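Local coordinates for putative branched chain amino acid ABC transporter, periplasmic amino acid-binding protein (Brucella ovis, PDB 4XFK) that is a component of an amino-acid transport system, probably binding leucine, isoleucine, valine, threonine and alanine in the periplasm for an ABC transporter, at residues F142-Q147 with F352-Q357; K150-L155 with V356-K361. The protein carries 1 engineered substitution. All coordinates share one frame; numbering follows the deposited sequence.

Contact 1: F142-Q147 with F352-Q357; sequences FKTVAQ and FPMVVQ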
# COMPACT_ATOMS: atom_id res chain seq x y z
N PHE A 142 -11.19 1.56 -2.28
CA PHE A 142 -12.39 2.39 -2.22
C PHE A 142 -13.70 1.65 -2.36
O PHE A 142 -14.71 2.08 -1.82
CB PHE A 142 -12.23 3.69 -3.02
CG PHE A 142 -11.30 4.62 -2.32
CD1 PHE A 142 -11.78 5.48 -1.34
CD2 PHE A 142 -9.93 4.53 -2.52
CE1 PHE A 142 -10.92 6.29 -0.62
CE2 PHE A 142 -9.05 5.33 -1.79
CZ PHE A 142 -9.55 6.20 -0.83
N LYS A 143 -13.68 0.49 -3.01
CA LYS A 143 -14.82 -0.41 -2.97
C LYS A 143 -15.02 -0.91 -1.54
O LYS A 143 -16.11 -0.84 -0.98
CB LYS A 143 -14.60 -1.61 -3.88
CG LYS A 143 -15.57 -2.75 -3.61
CD LYS A 143 -15.15 -4.04 -4.31
CE LYS A 143 -14.00 -4.76 -3.60
NZ LYS A 143 -12.66 -4.33 -4.08
N THR A 144 -13.94 -1.41 -0.94
CA THR A 144 -14.07 -1.98 0.40
C THR A 144 -14.45 -0.95 1.46
O THR A 144 -15.29 -1.24 2.31
CB THR A 144 -12.84 -2.82 0.86
OG1 THR A 144 -11.66 -2.01 0.89
CG2 THR A 144 -12.61 -4.03 -0.06
N VAL A 145 -13.85 0.24 1.43
CA VAL A 145 -14.18 1.22 2.45
C VAL A 145 -15.65 1.63 2.37
O VAL A 145 -16.35 1.71 3.38
CB VAL A 145 -13.22 2.46 2.47
CG1 VAL A 145 -13.55 3.46 1.36
CG2 VAL A 145 -13.24 3.12 3.83
N ALA A 146 -16.14 1.84 1.15
CA ALA A 146 -17.52 2.26 0.97
C ALA A 146 -18.50 1.12 1.29
O ALA A 146 -19.50 1.33 1.99
CB ALA A 146 -17.74 2.77 -0.46
N GLN A 147 -18.22 -0.07 0.78
CA GLN A 147 -19.09 -1.21 1.05
C GLN A 147 -19.14 -1.56 2.54
O GLN A 147 -20.20 -1.90 3.06
CB GLN A 147 -18.68 -2.43 0.23
CG GLN A 147 -19.65 -3.59 0.35
CD GLN A 147 -20.99 -3.27 -0.26
OE1 GLN A 147 -21.07 -2.74 -1.37
NE2 GLN A 147 -22.06 -3.59 0.46
N PHE A 352 -5.88 -10.90 -0.98
CA PHE A 352 -5.75 -10.86 0.48
C PHE A 352 -6.99 -10.20 1.07
O PHE A 352 -7.68 -9.47 0.37
CB PHE A 352 -4.50 -10.06 0.87
CG PHE A 352 -4.36 -8.76 0.13
CD1 PHE A 352 -5.12 -7.65 0.51
CD2 PHE A 352 -3.52 -8.65 -0.96
CE1 PHE A 352 -5.05 -6.48 -0.19
CE2 PHE A 352 -3.44 -7.46 -1.67
CZ PHE A 352 -4.20 -6.37 -1.27
N PRO A 353 -7.27 -10.46 2.35
CA PRO A 353 -8.42 -9.81 2.99
C PRO A 353 -8.21 -8.32 3.25
O PRO A 353 -7.07 -7.84 3.33
CB PRO A 353 -8.56 -10.56 4.34
CG PRO A 353 -7.63 -11.70 4.28
CD PRO A 353 -6.59 -11.41 3.25
N MET A 354 -9.32 -7.60 3.38
CA MET A 354 -9.32 -6.19 3.75
C MET A 354 -10.18 -5.97 4.98
O MET A 354 -11.24 -6.58 5.13
CB MET A 354 -9.83 -5.34 2.58
CG MET A 354 -8.87 -5.26 1.40
SD MET A 354 -7.33 -4.37 1.78
CE MET A 354 -7.94 -2.68 1.78
N VAL A 355 -9.73 -5.09 5.86
CA VAL A 355 -10.42 -4.82 7.11
C VAL A 355 -10.81 -3.36 7.15
O VAL A 355 -9.96 -2.47 7.07
CB VAL A 355 -9.49 -5.10 8.30
CG1 VAL A 355 -10.26 -5.02 9.61
CG2 VAL A 355 -8.86 -6.45 8.14
N VAL A 356 -12.11 -3.11 7.30
CA VAL A 356 -12.61 -1.75 7.43
C VAL A 356 -12.72 -1.41 8.91
O VAL A 356 -13.22 -2.21 9.71
CB VAL A 356 -13.94 -1.56 6.69
CG1 VAL A 356 -14.23 -0.08 6.53
CG2 VAL A 356 -13.87 -2.23 5.32
N GLN A 357 -12.23 -0.22 9.26
CA GLN A 357 -11.96 0.15 10.64
C GLN A 357 -12.46 1.56 10.95
O GLN A 357 -12.41 2.44 10.08
CB GLN A 357 -10.45 0.11 10.90
CG GLN A 357 -9.81 -1.25 10.66
CD GLN A 357 -8.34 -1.15 10.30
OE1 GLN A 357 -7.52 -0.73 11.11
NE2 GLN A 357 -8.01 -1.53 9.07
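Thr144 and Val145 on helix 138-152 pack against Met354 and Val356 on strand 350-360. This is helix-on-sheet packing inside one alpha/beta lobe of the periplasmic binding protein fold. The short axes approach to 8.4 Å and cross at -44°. Met354 and Val356 both point their CB atoms at the helix, while Val355 between them points to the other face of the sheet.

The side chains of Thr144 and Met354 cross at about a right angle. Thr144 CG2 lies over the root of the methionine, with its methyl 4.1 Å from Met354 CB. The methionine then bends at both chi2 and chi3. Its methyl curls back, and Met354 CE ends 3.9 Å from Thr144 OG1. A chi1 of 61° turns Thr144 OG1 back toward the preceding helical turn, where Ile140 O is its strongest partner, and leaves CG2 facing the methionine. Arg141 O is a second acceptor for the same proton, and Ser265 OG is hydrogen-bonded to OG1 as well. The polar end of this buried threonine is thus satisfied beside a methionine.

Val356, two residues along the strand, faces the helix on the same side as Met354. Val356 CG2 touches the helix backbone, 3.5 Å from Thr144 O. Val356 CG1 turns to Val145 and comes 4.3 Å from its CG2. Val145 and Val356 also both touch Ile263 on the neighbouring strand 263-266, which lies antiparallel to 350-360. On its other flank the strand bonds to 373-380, with Val356 paired to Phe377 and Lys378. The contact is buried and apolar apart from the threonine hydroxyl and the helix carbonyls. Met354 SD also lies at the edge of the Phe352 ring, two residues earlier, and in its plane, 3.7 Å from Phe352 CE1.

Contact 2: K150-L155 with V356-K361; sequences KDKGIL and VQEVSK
Lys152 reaches from the last turn of helix 138-152 to Glu358 on strand 350-360. Its CB points toward the strand. CG is anti to the backbone N (chi1 -174°), which carries the chain outward from the helix in an extended line. CD passes alongside Ile154 of its own segment, 3.6 Å from Ile154 CD1. CE is the first atom to meet the strand, 3.3 Å from Glu358 OE2. A bend at chi4 then turns NZ, which stays 3.4 Å from Glu358 OE2. This is a salt bridge with a weak hydrogen bond, in the conformer described, one of two modelled for the lysine. One water donates to Glu358 OE2 at 2.6 Å and accepts a weak bond from Lys152 NZ at 3.3 Å. Glu358 rises from the strand with CG between its backbone N and carbonyl carbon (chi1 62°), then runs extended and meets the lysine at about a right angle. Lys152 also makes a cation-pi contact with Phe377, on the strand beside 350-360. Glu358 rests on Ile263, as does Ile154. Just after the lysine, Gly153 has positive phi and its N bonds Lys150 O at 3.1 Å. Lys152 is thus the last helical residue before a Schellman motif ends helix 138-152.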
# COMPACT_ATOMS: atom_id res chain seq x y z
N LYS A 150 -21.37 0.87 4.18
CA LYS A 150 -22.74 0.50 3.82
C LYS A 150 -23.24 -0.68 4.66
O LYS A 150 -24.36 -0.64 5.17
CB LYS A 150 -22.83 0.19 2.33
CG LYS A 150 -24.22 -0.20 1.87
CD LYS A 150 -24.22 -0.41 0.36
CE LYS A 150 -25.60 -0.76 -0.17
NZ LYS A 150 -25.62 -0.68 -1.66
N ASP A 151 -22.41 -1.71 4.81
CA ASP A 151 -22.79 -2.90 5.58
C ASP A 151 -23.06 -2.54 7.05
O ASP A 151 -23.91 -3.16 7.71
CB ASP A 151 -21.69 -3.97 5.52
CG ASP A 151 -21.54 -4.59 4.13
OD1 ASP A 151 -22.39 -4.36 3.25
OD2 ASP A 151 -20.55 -5.32 3.92
N LYS A 152 -22.34 -1.55 7.56
CA LYS A 152 -22.45 -1.14 8.96
C LYS A 152 -23.58 -0.14 9.16
O LYS A 152 -24.02 0.11 10.28
CB LYS A 152 -21.12 -0.56 9.45
CG LYS A 152 -21.08 -0.23 10.94
CD LYS A 152 -19.78 0.45 11.34
CE LYS A 152 -19.88 1.06 12.74
NZ LYS A 152 -20.28 0.06 13.77
N GLY A 153 -24.07 0.44 8.06
CA GLY A 153 -25.15 1.41 8.14
C GLY A 153 -24.69 2.82 8.45
O GLY A 153 -25.47 3.65 8.92
N ILE A 154 -23.42 3.11 8.15
CA ILE A 154 -22.85 4.43 8.45
C ILE A 154 -22.42 5.20 7.20
O ILE A 154 -21.66 6.16 7.29
CB ILE A 154 -21.67 4.33 9.43
CG1 ILE A 154 -20.52 3.50 8.84
CG2 ILE A 154 -22.14 3.75 10.76
CD1 ILE A 154 -19.23 3.58 9.65
N LEU A 155 -22.91 4.78 6.04
CA LEU A 155 -22.69 5.50 4.80
C LEU A 155 -23.92 6.32 4.42
O LEU A 155 -24.95 5.78 4.01
CB LEU A 155 -22.37 4.51 3.67
CG LEU A 155 -22.02 5.10 2.31
CD1 LEU A 155 -20.66 5.79 2.35
CD2 LEU A 155 -22.05 4.03 1.23
N VAL A 356 -12.11 -3.11 7.30
CA VAL A 356 -12.61 -1.75 7.43
C VAL A 356 -12.72 -1.41 8.91
O VAL A 356 -13.22 -2.21 9.71
CB VAL A 356 -13.94 -1.56 6.69
CG1 VAL A 356 -14.23 -0.08 6.53
CG2 VAL A 356 -13.87 -2.23 5.32
N GLN A 357 -12.23 -0.22 9.26
CA GLN A 357 -11.96 0.15 10.64
C GLN A 357 -12.46 1.56 10.95
O GLN A 357 -12.41 2.44 10.08
CB GLN A 357 -10.45 0.11 10.90
CG GLN A 357 -9.81 -1.25 10.66
CD GLN A 357 -8.34 -1.15 10.30
OE1 GLN A 357 -7.52 -0.73 11.11
NE2 GLN A 357 -8.01 -1.53 9.07
N GLU A 358 -12.92 1.77 12.18
CA GLU A 358 -13.39 3.08 12.62
C GLU A 358 -12.53 3.61 13.75
O GLU A 358 -12.02 2.83 14.56
CB GLU A 358 -14.85 2.98 13.08
CG GLU A 358 -15.06 2.06 14.28
CD GLU A 358 -16.51 1.98 14.70
OE1 GLU A 358 -17.04 2.99 15.19
OE2 GLU A 358 -17.10 0.89 14.55
N VAL A 359 -12.36 4.92 13.82
CA VAL A 359 -11.63 5.52 14.94
C VAL A 359 -12.54 5.52 16.17
O VAL A 359 -13.65 6.07 16.13
CB VAL A 359 -11.17 6.94 14.61
CG1 VAL A 359 -10.41 7.54 15.79
CG2 VAL A 359 -10.29 6.92 13.35
N SER A 360 -12.08 4.90 17.25
CA SER A 360 -12.92 4.61 18.40
C SER A 360 -12.08 4.46 19.66
O SER A 360 -10.95 3.98 19.61
CB SER A 360 -13.70 3.32 18.17
OG SER A 360 -14.40 2.92 19.34
N LYS A 361 -12.65 4.86 20.80
CA LYS A 361 -11.98 4.66 22.08
C LYS A 361 -11.95 3.19 22.45
O LYS A 361 -11.21 2.78 23.34
CB LYS A 361 -12.69 5.44 23.18
CG LYS A 361 -12.48 6.94 23.12
CD LYS A 361 -13.12 7.60 24.33
CE LYS A 361 -12.90 9.09 24.33
NZ LYS A 361 -13.45 9.68 25.57
O HOH W 1 -17.97 -1.27 15.75

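In the fold
Contacts 1 and 2 join the same two elements, helix 138-152 and strand 350-360, and share Val356 and Gln357 on the strand. Their centres are 10 Å apart. Contact 1 is core: all its touching residues are buried, and valine methyls and the carbon atoms of a methionine meet the helix. Contact 2 is surface: a charged pair and a water bridge a wider gap where the helix ends. The helix-to-strand spacing opens along the way, from a nearest CA pair of 6.0 Å (Val145 and Val356) to 10.0 Å (Lys152 and Val356). Valine methyls span the first gap; an extended lysine and a glutamate span the second. Ile263 of strand 263-266 underlies both.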